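PDB 6JDD: cypemycin cysteine dehydrogenase (decarboxylating) from Streptomyces sp, which catalyses the flavin-dependent oxidative decarboxylation of the C-terminal cysteine of the cypemycin precursor peptide, a step in building its aminovinyl-cysteine group. Local coordinates for residues V13-S18 with V92-T96. Numbering follows the deposited sequence.
Sequences VHVTGS and VFPAT. With FAD (flavin-adenine dinucleotide), chain B.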
# COMPACT_ATOMS: atom_id res chain seq x y z
N VAL A 13 -25.93 -17.77 -16.96
CA VAL A 13 -25.95 -16.43 -17.59
C VAL A 13 -24.53 -15.89 -17.50
O VAL A 13 -23.99 -15.84 -16.42
CB VAL A 13 -26.99 -15.48 -16.98
CG1 VAL A 13 -26.89 -14.13 -17.63
CG2 VAL A 13 -28.41 -16.00 -17.13
N HIS A 14 -23.95 -15.54 -18.63
CA HIS A 14 -22.62 -14.92 -18.73
C HIS A 14 -22.81 -13.46 -19.11
O HIS A 14 -23.39 -13.18 -20.19
CB HIS A 14 -21.75 -15.68 -19.73
CG HIS A 14 -20.38 -15.11 -19.86
ND1 HIS A 14 -19.55 -14.94 -18.76
CD2 HIS A 14 -19.72 -14.61 -20.92
CE1 HIS A 14 -18.42 -14.39 -19.17
NE2 HIS A 14 -18.51 -14.14 -20.48
N VAL A 15 -22.42 -12.58 -18.20
CA VAL A 15 -22.69 -11.11 -18.29
C VAL A 15 -21.40 -10.42 -18.72
O VAL A 15 -20.37 -10.63 -18.04
CB VAL A 15 -23.19 -10.56 -16.95
CG1 VAL A 15 -23.63 -9.09 -17.07
CG2 VAL A 15 -24.29 -11.44 -16.37
N THR A 16 -21.45 -9.58 -19.75
CA THR A 16 -20.25 -8.92 -20.35
C THR A 16 -20.47 -7.41 -20.32
O THR A 16 -21.56 -6.99 -20.10
CB THR A 16 -19.93 -9.46 -21.76
OG1 THR A 16 -20.85 -8.94 -22.72
CG2 THR A 16 -19.89 -10.98 -21.84
N GLY A 17 -19.41 -6.64 -20.60
CA GLY A 17 -19.22 -5.22 -20.26
C GLY A 17 -19.89 -4.27 -21.21
O GLY A 17 -19.24 -3.38 -21.79
N SER A 18 -21.19 -4.34 -21.29
CA SER A 18 -21.94 -3.23 -21.89
C SER A 18 -22.80 -2.60 -20.80
O SER A 18 -23.10 -3.26 -19.76
CB SER A 18 -22.71 -3.69 -23.09
OG SER A 18 -23.69 -4.63 -22.75
N VAL A 92 -25.39 -15.56 -23.13
CA VAL A 92 -24.46 -14.41 -23.02
C VAL A 92 -25.29 -13.13 -23.11
O VAL A 92 -25.76 -12.78 -24.17
CB VAL A 92 -23.35 -14.51 -24.09
CG1 VAL A 92 -22.27 -13.46 -23.86
CG2 VAL A 92 -22.73 -15.90 -24.10
N PHE A 93 -25.49 -12.49 -21.96
CA PHE A 93 -26.58 -11.53 -21.72
C PHE A 93 -26.08 -10.42 -20.81
O PHE A 93 -25.89 -10.67 -19.63
CB PHE A 93 -27.76 -12.25 -21.07
CG PHE A 93 -28.98 -11.39 -20.88
CD1 PHE A 93 -29.69 -10.92 -21.97
CD2 PHE A 93 -29.41 -11.04 -19.61
CE1 PHE A 93 -30.80 -10.11 -21.81
CE2 PHE A 93 -30.52 -10.23 -19.46
CZ PHE A 93 -31.22 -9.77 -20.55
N PRO A 94 -25.70 -9.24 -21.33
CA PRO A 94 -25.47 -9.02 -22.75
C PRO A 94 -24.13 -9.53 -23.28
O PRO A 94 -23.28 -9.92 -22.49
CB PRO A 94 -25.45 -7.50 -22.82
CG PRO A 94 -24.74 -7.12 -21.56
CD PRO A 94 -25.32 -8.08 -20.54
N ALA A 95 -23.96 -9.51 -24.61
CA ALA A 95 -22.73 -9.96 -25.28
C ALA A 95 -22.13 -8.79 -26.01
O ALA A 95 -22.73 -8.31 -26.91
CB ALA A 95 -23.03 -11.06 -26.22
N THR A 96 -20.95 -8.39 -25.58
CA THR A 96 -20.15 -7.36 -26.28
C THR A 96 -19.66 -7.92 -27.63
O THR A 96 -19.50 -9.14 -27.81
CB THR A 96 -18.99 -6.87 -25.40
OG1 THR A 96 -18.24 -8.02 -24.99
CG2 THR A 96 -19.48 -6.10 -24.19
PA FAD B . -13.49 -8.84 -20.36
O1A FAD B . -13.19 -10.12 -19.65
O2A FAD B . -13.71 -7.61 -19.55
O5B FAD B . -12.33 -8.56 -21.44
C5B FAD B . -11.18 -7.77 -21.04
C4B FAD B . -10.01 -8.09 -21.93
O4B FAD B . -8.85 -8.38 -21.11
C3B FAD B . -10.19 -9.32 -22.84
O3B FAD B . -9.55 -9.12 -24.10
C2B FAD B . -9.50 -10.43 -22.04
O2B FAD B . -9.04 -11.48 -22.85
C1B FAD B . -8.35 -9.66 -21.41
N9A FAD B . -7.86 -10.25 -20.17
C8A FAD B . -7.84 -11.58 -19.83
N7A FAD B . -7.33 -11.79 -18.64
C5A FAD B . -6.99 -10.52 -18.17
C6A FAD B . -6.41 -10.07 -16.97
N6A FAD B . -6.05 -10.87 -15.98
N1A FAD B . -6.22 -8.74 -16.84
C2A FAD B . -6.59 -7.93 -17.85
N3A FAD B . -7.14 -8.24 -19.02
C4A FAD B . -7.32 -9.57 -19.11
N1 FAD B . -18.91 -2.96 -26.01
C2 FAD B . -19.86 -3.59 -26.73
O2 FAD B . -19.56 -4.53 -27.48
N3 FAD B . -21.17 -3.24 -26.67
C4 FAD B . -21.61 -2.21 -25.87
O4 FAD B . -22.79 -1.93 -25.84
C4X FAD B . -20.65 -1.52 -25.10
N5 FAD B . -21.05 -0.54 -24.33
C5X FAD B . -20.09 0.11 -23.60
C6 FAD B . -20.50 1.17 -22.77
C7 FAD B . -19.60 1.87 -22.00
C7M FAD B . -20.08 3.00 -21.12
C8 FAD B . -18.23 1.52 -22.05
C8M FAD B . -17.23 2.28 -21.21
C9 FAD B . -17.82 0.49 -22.86
C9A FAD B . -18.73 -0.24 -23.64
N10 FAD B . -18.34 -1.29 -24.47
C10 FAD B . -19.28 -1.97 -25.23
C1' FAD B . -16.92 -1.68 -24.55
C2' FAD B . -16.63 -2.91 -23.71
O2' FAD B . -16.81 -2.60 -22.33
C3' FAD B . -15.20 -3.40 -23.94
O3' FAD B . -15.08 -3.91 -25.27
C4' FAD B . -14.75 -4.48 -22.95
O4' FAD B . -13.40 -4.85 -23.23
C5' FAD B . -15.63 -5.70 -22.99
O5' FAD B . -15.04 -6.75 -22.17
P FAD B . -15.89 -8.07 -21.86
O1P FAD B . -16.44 -8.60 -23.14
O2P FAD B . -16.84 -7.77 -20.74
O3P FAD B . -14.75 -9.06 -21.32
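Thr16 and Pro94 meet through a hydroxyl that works in both directions: OG1 of Thr16 donates to Pro94 O at 2.6 Å, from above the carbonyl plane, and accepts Thr96 N at 2.9 Å. With chi1 at 76°, OG1 sits between the backbone N and the carbonyl carbon of Thr16, facing the 92-96 segment, while CG2 rests against Val92 CG1. Thr16 N adds a weak bond to the same Pro94 oxygen. Replacing Thr16 by alanine removes OG1, which would probably deprive Thr96 N of its acceptor and leave the weak bond from Thr16 N as what remains to Pro94 O from the 13-18 segment.

Further back the strands pair in parallel, Phe93 N giving His14 O a nearly straight bond of 2.8 Å (165°). His14 and Val92 lie side by side on one face, where Ser43 OG is hydrogen-bonded to His14 ND1; on the other, Val13 CG1 packs on Phe93 CB at 4.0 Å. At Phe93 and Pro94 the chain turns a corner, and the peptide bond between them is cis.

What the two ends jointly hold is FAD. Gly17, centre of an inverse gamma turn, gives its N-H to FAD O2P (N to O2P 2.8 Å), and Thr96 OG1 donates a hydrogen bond of 2.6 Å to FAD O1P while also capping the helix 97-104 through Thr99 N. Such phosphate binding at the C-terminal ends of adjacent central parallel strands is characteristic of Rossmann-like flavoproteins, here of the HFCD superfamily.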